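Local coordinates for protein alginate lyase (Bacteroides ovatus, PDB 3NNB) that probably cleaves the polysaccharide alginate by beta-elimination, leaving an unsaturated sugar at the new chain end, at residues P144-I152 against M159-I168; K196-Q207 against Y226-T237. One frame throughout, in Å; residues are numbered along the deposited sequence.

Contact 1. Residues P144-I152 against M159-I168; sequences PHLTYGQTI and MGRGAGMIDI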
loop_
_atom_site.group_PDB
_atom_site.type_symbol
_atom_site.label_atom_id
_atom_site.label_comp_id
_atom_site.label_asym_id
_atom_site.label_seq_id
_atom_site.Cartn_x
_atom_site.Cartn_y
_atom_site.Cartn_z
ATOM N N PRO A 144 -5.497 -1.442 -17.859
ATOM C CA PRO A 144 -5.786 -2.005 -16.538
ATOM C C PRO A 144 -5.308 -3.465 -16.374
ATOM O O PRO A 144 -6.116 -4.387 -16.230
ATOM C CB PRO A 144 -7.318 -1.883 -16.433
ATOM C CG PRO A 144 -7.750 -2.004 -17.828
ATOM C CD PRO A 144 -6.733 -1.286 -18.659
ATOM N N HIS A 145 -3.985 -3.629 -16.377
ATOM C CA HIS A 145 -3.320 -4.911 -16.131
ATOM C C HIS A 145 -1.856 -4.666 -15.826
ATOM O O HIS A 145 -1.323 -3.607 -16.103
ATOM C CB HIS A 145 -3.433 -5.841 -17.329
ATOM C CG HIS A 145 -2.647 -5.394 -18.517
ATOM N ND1 HIS A 145 -1.304 -5.705 -18.686
ATOM C CD2 HIS A 145 -3.006 -4.661 -19.591
ATOM C CE1 HIS A 145 -0.885 -5.186 -19.820
ATOM N NE2 HIS A 145 -1.889 -4.538 -20.380
ATOM N N LEU A 146 -1.213 -5.670 -15.238
ATOM C CA LEU A 146 0.200 -5.601 -14.899
ATOM C C LEU A 146 0.937 -6.832 -15.478
ATOM O O LEU A 146 1.817 -7.405 -14.853
ATOM C CB LEU A 146 0.384 -5.472 -13.368
ATOM C CG LEU A 146 0.127 -4.045 -12.834
ATOM C CD1 LEU A 146 -1.353 -3.925 -12.506
ATOM C CD2 LEU A 146 0.949 -3.753 -11.610
ATOM N N THR A 147 0.644 -7.177 -16.742
ATOM C CA THR A 147 1.365 -8.238 -17.422
ATOM C C THR A 147 2.869 -7.993 -17.455
ATOM O O THR A 147 3.656 -8.961 -17.402
ATOM C CB THR A 147 0.778 -8.463 -18.840
ATOM O OG1 THR A 147 -0.599 -8.789 -18.675
ATOM C CG2 THR A 147 1.526 -9.618 -19.579
ATOM N N TYR A 148 3.276 -6.715 -17.493
ATOM C CA TYR A 148 4.697 -6.369 -17.575
ATOM C C TYR A 148 5.214 -5.697 -16.302
ATOM O O TYR A 148 6.165 -4.950 -16.344
ATOM C CB TYR A 148 4.982 -5.573 -18.845
ATOM C CG TYR A 148 4.666 -6.417 -20.082
ATOM C CD1 TYR A 148 5.595 -7.349 -20.551
ATOM C CD2 TYR A 148 3.435 -6.341 -20.718
ATOM C CE1 TYR A 148 5.296 -8.172 -21.644
ATOM C CE2 TYR A 148 3.135 -7.160 -21.782
ATOM C CZ TYR A 148 4.080 -8.060 -22.269
ATOM O OH TYR A 148 3.770 -8.905 -23.353
ATOM N N GLY A 149 4.536 -5.970 -15.176
ATOM C CA GLY A 149 5.008 -5.529 -13.862
ATOM C C GLY A 149 6.222 -6.344 -13.445
ATOM O O GLY A 149 6.196 -7.574 -13.483
ATOM N N GLN A 150 7.253 -5.647 -12.991
ATOM C CA GLN A 150 8.513 -6.268 -12.542
ATOM C C GLN A 150 9.120 -7.308 -13.474
ATOM O O GLN A 150 9.449 -8.448 -13.093
ATOM C CB GLN A 150 8.415 -6.772 -11.103
ATOM C CG GLN A 150 8.222 -5.658 -10.125
ATOM C CD GLN A 150 8.409 -6.083 -8.694
ATOM O OE1 GLN A 150 9.161 -7.038 -8.400
ATOM N NE2 GLN A 150 7.733 -5.377 -7.776
ATOM N N THR A 151 9.242 -6.878 -14.724
ATOM C CA THR A 151 10.199 -7.473 -15.677
ATOM C C THR A 151 11.595 -7.440 -15.107
ATOM O O THR A 151 11.926 -6.596 -14.256
ATOM C CB THR A 151 10.225 -6.686 -17.022
ATOM O OG1 THR A 151 10.809 -5.382 -16.844
ATOM C CG2 THR A 151 8.828 -6.601 -17.678
ATOM N N ILE A 152 12.430 -8.352 -15.565
ATOM C CA ILE A 152 13.808 -8.418 -15.118
ATOM C C ILE A 152 14.650 -8.663 -16.370
ATOM O O ILE A 152 14.433 -9.631 -17.082
ATOM C CB ILE A 152 14.080 -9.536 -14.138
ATOM C CG1 ILE A 152 13.208 -9.450 -12.882
ATOM C CG2 ILE A 152 15.599 -9.557 -13.788
ATOM C CD1 ILE A 152 13.216 -10.752 -12.031
HETATM N N MSE A 159 8.738 -10.995 -19.977
HETATM C CA MSE A 159 7.441 -10.925 -19.343
HETATM C C MSE A 159 7.557 -10.316 -17.951
HETATM O O MSE A 159 8.607 -10.357 -17.365
HETATM C CB MSE A 159 6.893 -12.346 -19.284
HETATM C CG MSE A 159 5.468 -12.511 -18.858
HETATM SE SE MSE A 159 4.196 -11.743 -20.008
HETATM C CE MSE A 159 4.758 -12.295 -21.755
ATOM N N GLY A 160 6.469 -9.737 -17.444
ATOM C CA GLY A 160 6.399 -9.411 -16.046
ATOM C C GLY A 160 6.148 -10.653 -15.220
ATOM O O GLY A 160 6.186 -11.806 -15.705
ATOM N N ARG A 161 5.856 -10.447 -13.934
ATOM C CA ARG A 161 5.678 -11.556 -13.032
ATOM C C ARG A 161 4.708 -11.165 -11.916
ATOM O O ARG A 161 4.401 -10.001 -11.745
ATOM C CB ARG A 161 7.015 -12.041 -12.473
ATOM C CG ARG A 161 7.725 -11.005 -11.719
ATOM C CD ARG A 161 9.099 -11.421 -11.231
ATOM N NE ARG A 161 9.683 -10.279 -10.561
ATOM C CZ ARG A 161 10.496 -10.336 -9.506
ATOM N NH1 ARG A 161 10.904 -11.514 -9.033
ATOM N NH2 ARG A 161 10.926 -9.219 -8.938
ATOM N N GLY A 162 4.214 -12.146 -11.181
ATOM C CA GLY A 162 3.246 -11.851 -10.149
ATOM C C GLY A 162 3.671 -10.721 -9.207
ATOM O O GLY A 162 2.836 -9.893 -8.846
ATOM N N ALA A 163 4.968 -10.718 -8.804
ATOM C CA ALA A 163 5.526 -9.725 -7.884
ATOM C C ALA A 163 5.209 -8.300 -8.276
ATOM O O ALA A 163 5.160 -7.438 -7.425
ATOM C CB ALA A 163 7.045 -9.924 -7.750
ATOM N N GLY A 164 5.019 -8.027 -9.568
ATOM C CA GLY A 164 4.613 -6.677 -10.006
ATOM C C GLY A 164 3.334 -6.145 -9.410
ATOM O O GLY A 164 3.135 -4.912 -9.351
HETATM N N MSE A 165 2.473 -7.043 -8.943
HETATM C CA MSE A 165 1.218 -6.632 -8.283
HETATM C C MSE A 165 1.484 -5.718 -7.095
HETATM O O MSE A 165 0.683 -4.830 -6.802
HETATM C CB MSE A 165 0.399 -7.847 -7.833
HETATM C CG MSE A 165 -0.475 -8.463 -8.916
HETATM SE SE MSE A 165 -1.889 -7.293 -9.517
HETATM C CE MSE A 165 -2.614 -6.803 -7.802
ATOM N N ILE A 166 2.589 -5.925 -6.385
ATOM C CA ILE A 166 2.876 -5.099 -5.211
ATOM C C ILE A 166 3.028 -3.622 -5.603
ATOM O O ILE A 166 2.830 -2.743 -4.766
ATOM C CB ILE A 166 4.101 -5.648 -4.392
ATOM C CG1 ILE A 166 4.025 -5.247 -2.910
ATOM C CG2 ILE A 166 5.465 -5.170 -4.992
ATOM C CD1 ILE A 166 2.916 -5.914 -2.123
ATOM N N ASP A 167 3.429 -3.353 -6.848
ATOM C CA ASP A 167 3.676 -1.973 -7.300
ATOM C C ASP A 167 2.470 -1.062 -7.075
ATOM O O ASP A 167 2.634 0.144 -6.877
ATOM C CB ASP A 167 4.026 -1.915 -8.789
ATOM C CG ASP A 167 5.396 -2.518 -9.131
ATOM O OD1 ASP A 167 6.001 -3.191 -8.276
ATOM O OD2 ASP A 167 5.835 -2.350 -10.295
ATOM N N ILE A 168 1.249 -1.617 -7.166
ATOM C CA ILE A 168 0.039 -0.813 -7.091
ATOM C C ILE A 168 -0.650 -0.894 -5.759
ATOM O O ILE A 168 -1.786 -0.486 -5.618
ATOM C CB ILE A 168 -0.969 -1.164 -8.228
ATOM C CG1 ILE A 168 -1.380 -2.643 -8.250
ATOM C CG2 ILE A 168 -0.403 -0.689 -9.570
ATOM C CD1 ILE A 168 -2.768 -2.883 -8.965
HETATM O O HOH W 1 2.574 -7.858 -12.200
HETATM O O HOH W 2 9.696 -10.786 -14.673
HETATM O O HOH W 3 11.352 -10.005 -17.758
#

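Contact 2. Residues K196-Q207 against Y226-T237; sequences KEWFTQLVEWMQ and YDVQLTAYALYT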
loop_
_atom_site.group_PDB
_atom_site.type_symbol
_atom_site.label_atom_id
_atom_site.label_comp_id
_atom_site.label_asym_id
_atom_site.label_seq_id
_atom_site.Cartn_x
_atom_site.Cartn_y
_atom_site.Cartn_z
ATOM N N LYS A 196 -14.178 3.538 -11.632
ATOM C CA LYS A 196 -14.759 2.235 -11.272
ATOM C C LYS A 196 -14.617 1.244 -12.437
ATOM O O LYS A 196 -14.367 0.060 -12.214
ATOM C CB LYS A 196 -16.214 2.385 -10.865
ATOM C CG LYS A 196 -16.355 3.081 -9.533
ATOM C CD LYS A 196 -17.817 3.372 -9.160
ATOM C CE LYS A 196 -18.584 2.135 -8.709
ATOM N NZ LYS A 196 -19.006 1.280 -9.855
ATOM N N GLU A 197 -14.763 1.719 -13.674
ATOM C CA GLU A 197 -14.603 0.854 -14.859
ATOM C C GLU A 197 -13.155 0.366 -14.995
ATOM O O GLU A 197 -12.918 -0.791 -15.290
ATOM C CB GLU A 197 -15.072 1.554 -16.140
ATOM C CG GLU A 197 -16.612 1.600 -16.257
ATOM C CD GLU A 197 -17.133 2.301 -17.506
ATOM O OE1 GLU A 197 -16.329 2.832 -18.283
ATOM O OE2 GLU A 197 -18.364 2.308 -17.698
ATOM N N TRP A 198 -12.187 1.252 -14.744
ATOM C CA TRP A 198 -10.769 0.841 -14.762
ATOM C C TRP A 198 -10.498 -0.248 -13.722
ATOM O O TRP A 198 -9.922 -1.297 -14.044
ATOM C CB TRP A 198 -9.852 2.045 -14.539
ATOM C CG TRP A 198 -8.412 1.766 -14.853
ATOM C CD1 TRP A 198 -7.769 2.071 -16.028
ATOM C CD2 TRP A 198 -7.418 1.206 -13.991
ATOM N NE1 TRP A 198 -6.474 1.698 -15.964
ATOM C CE2 TRP A 198 -6.215 1.172 -14.728
ATOM C CE3 TRP A 198 -7.416 0.754 -12.678
ATOM C CZ2 TRP A 198 -5.044 0.681 -14.210
ATOM C CZ3 TRP A 198 -6.246 0.267 -12.163
ATOM C CH2 TRP A 198 -5.070 0.239 -12.932
ATOM N N PHE A 199 -10.948 -0.033 -12.477
ATOM C CA PHE A 199 -10.712 -1.000 -11.415
ATOM C C PHE A 199 -11.508 -2.288 -11.688
ATOM O O PHE A 199 -11.088 -3.345 -11.286
ATOM C CB PHE A 199 -11.018 -0.407 -10.029
ATOM C CG PHE A 199 -9.849 0.343 -9.453
ATOM C CD1 PHE A 199 -8.803 -0.354 -8.832
ATOM C CD2 PHE A 199 -9.722 1.742 -9.625
ATOM C CE1 PHE A 199 -7.706 0.305 -8.358
ATOM C CE2 PHE A 199 -8.604 2.385 -9.148
ATOM C CZ PHE A 199 -7.590 1.664 -8.512
ATOM N N THR A 200 -12.658 -2.202 -12.350
ATOM C CA THR A 200 -13.453 -3.416 -12.681
ATOM C C THR A 200 -12.630 -4.278 -13.631
ATOM O O THR A 200 -12.538 -5.486 -13.443
ATOM C CB THR A 200 -14.801 -3.054 -13.317
ATOM O OG1 THR A 200 -15.644 -2.372 -12.359
ATOM C CG2 THR A 200 -15.491 -4.284 -13.850
ATOM N N GLN A 201 -12.016 -3.642 -14.640
ATOM C CA GLN A 201 -11.157 -4.327 -15.575
ATOM C C GLN A 201 -9.914 -4.895 -14.937
ATOM O O GLN A 201 -9.505 -6.016 -15.207
ATOM C CB GLN A 201 -10.803 -3.449 -16.736
ATOM C CG GLN A 201 -11.966 -3.207 -17.655
ATOM C CD GLN A 201 -11.549 -2.304 -18.815
ATOM O OE1 GLN A 201 -11.511 -1.103 -18.681
ATOM N NE2 GLN A 201 -11.215 -2.897 -19.932
ATOM N N LEU A 202 -9.303 -4.140 -14.045
ATOM C CA LEU A 202 -8.174 -4.674 -13.287
ATOM C C LEU A 202 -8.535 -5.928 -12.495
ATOM O O LEU A 202 -7.796 -6.900 -12.514
ATOM C CB LEU A 202 -7.619 -3.601 -12.346
ATOM C CG LEU A 202 -6.424 -4.045 -11.500
ATOM C CD1 LEU A 202 -5.168 -4.378 -12.371
ATOM C CD2 LEU A 202 -6.094 -3.071 -10.388
ATOM N N VAL A 203 -9.652 -5.897 -11.778
ATOM C CA VAL A 203 -10.134 -7.051 -11.015
ATOM C C VAL A 203 -10.407 -8.272 -11.905
ATOM O O VAL A 203 -9.974 -9.390 -11.550
ATOM C CB VAL A 203 -11.349 -6.727 -10.114
ATOM C CG1 VAL A 203 -11.938 -8.085 -9.505
ATOM C CG2 VAL A 203 -10.932 -5.713 -8.979
ATOM N N GLU A 204 -11.002 -8.045 -13.068
ATOM C CA GLU A 204 -11.156 -9.103 -14.064
ATOM C C GLU A 204 -9.813 -9.704 -14.464
ATOM O O GLU A 204 -9.688 -10.917 -14.571
ATOM C CB GLU A 204 -11.888 -8.577 -15.297
ATOM C CG GLU A 204 -13.370 -8.379 -15.017
ATOM C CD GLU A 204 -14.123 -7.762 -16.171
ATOM O OE1 GLU A 204 -13.517 -7.201 -17.088
ATOM O OE2 GLU A 204 -15.354 -7.843 -16.117
ATOM N N TRP A 205 -8.819 -8.850 -14.706
ATOM C CA TRP A 205 -7.505 -9.333 -15.044
ATOM C C TRP A 205 -6.905 -10.102 -13.867
ATOM O O TRP A 205 -6.259 -11.147 -14.073
ATOM C CB TRP A 205 -6.615 -8.145 -15.449
ATOM C CG TRP A 205 -5.233 -8.535 -15.780
ATOM C CD1 TRP A 205 -4.793 -9.073 -16.960
ATOM C CD2 TRP A 205 -4.105 -8.489 -14.911
ATOM N NE1 TRP A 205 -3.442 -9.337 -16.880
ATOM C CE2 TRP A 205 -2.994 -9.006 -15.634
ATOM C CE3 TRP A 205 -3.917 -8.102 -13.580
ATOM C CZ2 TRP A 205 -1.738 -9.133 -15.062
ATOM C CZ3 TRP A 205 -2.664 -8.206 -13.032
ATOM C CH2 TRP A 205 -1.585 -8.730 -13.773
HETATM N N MSE A 206 -7.045 -9.583 -12.644
HETATM C CA MSE A 206 -6.463 -10.239 -11.456
HETATM C C MSE A 206 -7.018 -11.658 -11.262
HETATM O O MSE A 206 -6.302 -12.560 -10.837
HETATM C CB MSE A 206 -6.731 -9.431 -10.205
HETATM C CG MSE A 206 -5.878 -8.182 -10.142
HETATM SE SE MSE A 206 -6.392 -7.012 -8.671
HETATM C CE MSE A 206 -5.786 -8.082 -7.208
ATOM N N GLN A 207 -8.288 -11.829 -11.575
ATOM C CA GLN A 207 -8.921 -13.131 -11.392
ATOM C C GLN A 207 -8.678 -14.140 -12.525
ATOM O O GLN A 207 -8.923 -15.321 -12.330
ATOM C CB GLN A 207 -10.405 -12.971 -11.123
ATOM C CG GLN A 207 -10.662 -12.395 -9.728
ATOM C CD GLN A 207 -11.796 -13.115 -9.010
ATOM O OE1 GLN A 207 -11.560 -13.921 -8.108
ATOM N NE2 GLN A 207 -13.022 -12.840 -9.419
ATOM N N TYR A 226 -1.894 -9.521 -2.078
ATOM C CA TYR A 226 -2.811 -9.752 -3.221
ATOM C C TYR A 226 -4.232 -9.764 -2.728
ATOM O O TYR A 226 -5.097 -9.136 -3.310
ATOM C CB TYR A 226 -2.466 -11.050 -3.922
ATOM C CG TYR A 226 -3.449 -11.423 -5.020
ATOM C CD1 TYR A 226 -4.615 -12.097 -4.713
ATOM C CD2 TYR A 226 -3.215 -11.066 -6.355
ATOM C CE1 TYR A 226 -5.528 -12.465 -5.694
ATOM C CE2 TYR A 226 -4.130 -11.429 -7.371
ATOM C CZ TYR A 226 -5.274 -12.127 -7.035
ATOM O OH TYR A 226 -6.244 -12.535 -7.971
ATOM N N ASP A 227 -4.465 -10.491 -1.643
ATOM C CA ASP A 227 -5.837 -10.607 -1.118
ATOM C C ASP A 227 -6.378 -9.251 -0.665
ATOM O O ASP A 227 -7.539 -8.931 -0.878
ATOM C CB ASP A 227 -5.913 -11.590 0.038
ATOM C CG ASP A 227 -5.879 -13.035 -0.403
ATOM O OD1 ASP A 227 -5.746 -13.332 -1.606
ATOM O OD2 ASP A 227 -5.983 -13.913 0.489
ATOM N N VAL A 228 -5.548 -8.466 0.034
ATOM C CA VAL A 228 -5.980 -7.124 0.451
ATOM C C VAL A 228 -6.391 -6.258 -0.740
ATOM O O VAL A 228 -7.434 -5.600 -0.720
ATOM C CB VAL A 228 -4.909 -6.377 1.318
ATOM C CG1 VAL A 228 -5.455 -5.054 1.824
ATOM C CG2 VAL A 228 -4.485 -7.251 2.500
ATOM N N GLN A 229 -5.566 -6.278 -1.778
ATOM C CA GLN A 229 -5.836 -5.453 -2.945
ATOM C C GLN A 229 -7.096 -5.969 -3.633
ATOM O O GLN A 229 -7.970 -5.191 -3.969
ATOM C CB GLN A 229 -4.658 -5.549 -3.933
ATOM C CG GLN A 229 -3.346 -4.973 -3.445
ATOM C CD GLN A 229 -2.384 -4.728 -4.604
ATOM O OE1 GLN A 229 -2.617 -3.828 -5.424
ATOM N NE2 GLN A 229 -1.275 -5.499 -4.659
ATOM N N LEU A 230 -7.216 -7.289 -3.814
ATOM C CA LEU A 230 -8.427 -7.829 -4.466
ATOM C C LEU A 230 -9.692 -7.387 -3.698
ATOM O O LEU A 230 -10.705 -6.963 -4.286
ATOM C CB LEU A 230 -8.354 -9.350 -4.579
ATOM C CG LEU A 230 -9.491 -9.994 -5.394
ATOM C CD1 LEU A 230 -9.319 -9.676 -6.886
ATOM C CD2 LEU A 230 -9.495 -11.529 -5.132
ATOM N N THR A 231 -9.606 -7.444 -2.374
ATOM C CA THR A 231 -10.746 -7.109 -1.501
ATOM C C THR A 231 -11.110 -5.635 -1.661
ATOM O O THR A 231 -12.272 -5.289 -1.877
ATOM C CB THR A 231 -10.455 -7.466 -0.073
ATOM O OG1 THR A 231 -10.201 -8.872 0.021
ATOM C CG2 THR A 231 -11.669 -7.133 0.843
ATOM N N ALA A 232 -10.105 -4.759 -1.559
ATOM C CA ALA A 232 -10.355 -3.333 -1.677
ATOM C C ALA A 232 -10.919 -2.970 -3.065
ATOM O O ALA A 232 -11.837 -2.135 -3.163
ATOM C CB ALA A 232 -9.052 -2.560 -1.456
ATOM N N TYR A 233 -10.360 -3.550 -4.134
ATOM C CA TYR A 233 -10.791 -3.182 -5.502
ATOM C C TYR A 233 -12.182 -3.761 -5.764
ATOM O O TYR A 233 -13.010 -3.109 -6.405
ATOM C CB TYR A 233 -9.790 -3.607 -6.566
ATOM C CG TYR A 233 -8.389 -3.105 -6.273
ATOM C CD1 TYR A 233 -8.174 -2.028 -5.466
ATOM C CD2 TYR A 233 -7.262 -3.768 -6.777
ATOM C CE1 TYR A 233 -6.858 -1.605 -5.147
ATOM C CE2 TYR A 233 -6.004 -3.344 -6.519
ATOM C CZ TYR A 233 -5.779 -2.280 -5.671
ATOM O OH TYR A 233 -4.492 -1.913 -5.322
ATOM N N ALA A 234 -12.449 -4.943 -5.211
ATOM C CA ALA A 234 -13.792 -5.531 -5.307
ATOM C C ALA A 234 -14.818 -4.596 -4.664
ATOM O O ALA A 234 -15.876 -4.332 -5.247
ATOM C CB ALA A 234 -13.820 -6.955 -4.639
ATOM N N LEU A 235 -14.514 -4.066 -3.472
ATOM C CA LEU A 235 -15.468 -3.196 -2.768
ATOM C C LEU A 235 -15.666 -1.913 -3.557
ATOM O O LEU A 235 -16.809 -1.461 -3.706
ATOM C CB LEU A 235 -15.016 -2.855 -1.343
ATOM C CG LEU A 235 -15.152 -4.025 -0.379
ATOM C CD1 LEU A 235 -14.412 -3.742 0.938
ATOM C CD2 LEU A 235 -16.659 -4.264 -0.089
ATOM N N TYR A 236 -14.587 -1.338 -4.094
ATOM C CA TYR A 236 -14.710 -0.070 -4.824
ATOM C C TYR A 236 -15.610 -0.206 -6.075
ATOM O O TYR A 236 -16.319 0.727 -6.436
ATOM C CB TYR A 236 -13.339 0.468 -5.238
ATOM C CG TYR A 236 -13.385 1.820 -5.890
ATOM C CD1 TYR A 236 -13.920 2.927 -5.212
ATOM C CD2 TYR A 236 -12.905 2.011 -7.174
ATOM C CE1 TYR A 236 -13.979 4.196 -5.817
ATOM C CE2 TYR A 236 -13.017 3.258 -7.794
ATOM C CZ TYR A 236 -13.522 4.342 -7.101
ATOM O OH TYR A 236 -13.580 5.631 -7.669
ATOM N N THR A 237 -15.556 -1.355 -6.707
ATOM C CA THR A 237 -16.316 -1.643 -7.926
ATOM C C THR A 237 -17.698 -2.274 -7.660
ATOM O O THR A 237 -18.362 -2.661 -8.584
ATOM C CB THR A 237 -15.511 -2.543 -8.867
ATOM O OG1 THR A 237 -15.249 -3.824 -8.255
ATOM C CG2 THR A 237 -14.181 -1.892 -9.238
HETATM O O HOH W 4 -18.443 -0.773 -11.010
HETATM O O HOH W 5 -18.106 -3.177 -11.993
HETATM O O HOH W 6 -8.255 -14.239 -7.704
#

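Contact 1. Residues P144-I152 against M159-I168
Gln-150, on strand 148-151, lies against Gly-164 and ends between Arg-161 and Asp-167. Its CB lies at the edge of the Arg-161 guanidinium, in its plane. CG, anti to the carbonyl carbon (chi1 -65°), carries the chain over Gly-164, whose lack of a side chain lets the backbones come together, CA of Gly-149 and CA of Gly-164 being 4.0 Å apart. CD passes Ala-163 O at 3.7 Å, as packing only, and the extended chain brings the amide to two partners. NE2 gives a nearly straight bond (170°) to Asp-167 OD1 at 2.8 Å, in the amide plane and on the syn side of the carboxylate. OE1 takes a weak bond from Arg-161 NH2 at 2.9 Å, the guanidinium plane being turned 55° from the amide. With an alanine here, Asp-167 OD1 and Arg-161 NH2 would probably lose their shared partner and a gap would open over Gly-164. Arg-161 also donates from its backbone N to Gly-149 O at 2.9 Å, while its guanidinium lies between Ile-152 CD1 over one face and Ala-163 CB over the other. Farther along, the selenomethionine Met-159, in one of its two conformers, brings SE near Thr-147 CG2 and obliquely beside the Tyr-148 ring. Strand 148-151 pairs in parallel with strand 64-66, whose Ser-65 OG, like Tyr-63 OH, bonds Asp-167 OD2; beyond the helical turns of 162-167 lie helices 189-208 and 221-236.

Contact 2. Residues K196-Q207 against Y226-T237
A tyrosine hydroxyl reaches the backbone of the facing helix: Tyr-226 OH donates to Met-206 O at 2.9 Å, from 69° above the carbonyl plane. Water 6 donates to the same hydroxyl. With CG anti to the backbone N (chi1 174°), the Tyr-226 ring is directed toward Met-206, whose CE lies over one ring face in a CH-pi contact. The selenomethionine Met-206 is a knob among Tyr-226, Gln-229, Leu-230 and Tyr-233; its long, pliable chain, bent at chi3, lets SE meet the edge of Tyr-233, 3.9 Å from CD2. Tyr-233 answers as a knob among Phe-199, Leu-202, Val-203 and Met-206. Phe-199 CE1 comes over one face of its ring, and Val-203 CG2 packs closely on its CB at 3.4 Å, a place suited to a compact branched residue. Tyr-236 turns its edge toward the face of Phe-199 in an offset edge-to-face pair, and takes Lys-196 CG over its own face. Where the helix ends, Thr-237 CG2 touches Thr-200 OG1 at 3.5 Å. Such reciprocal knobs-into-holes packing, the segment axes approaching to 9.2 Å at 139°, is consistent with antiparallel helix packing in the alpha/alpha barrels common in this family's six-hairpin clan.

Overall arrangement
Both contacts are largely buried, yet they differ in chemistry. Contact 1 joins a short strand to the loop and helical turns that follow it, and relies on polar groups, backbone bonds and bridging waters, with glycines permitting close approach. Contact 2 joins two regular helices, 189-208 and 221-236, mainly through aromatic and aliphatic packing; its polar groups lie chiefly toward the ends. In contact 1, Arg-161 also bonds a citrate, probably from the crystallisation liquor, which may mark a pocket; contact 2 lies about 11 Å from the sodium ion, measured from the Tyr-236 side chain. The two meet where Gln-229 NE2 probably bonds Met-165 O, and where Met-165 packs on Met-206.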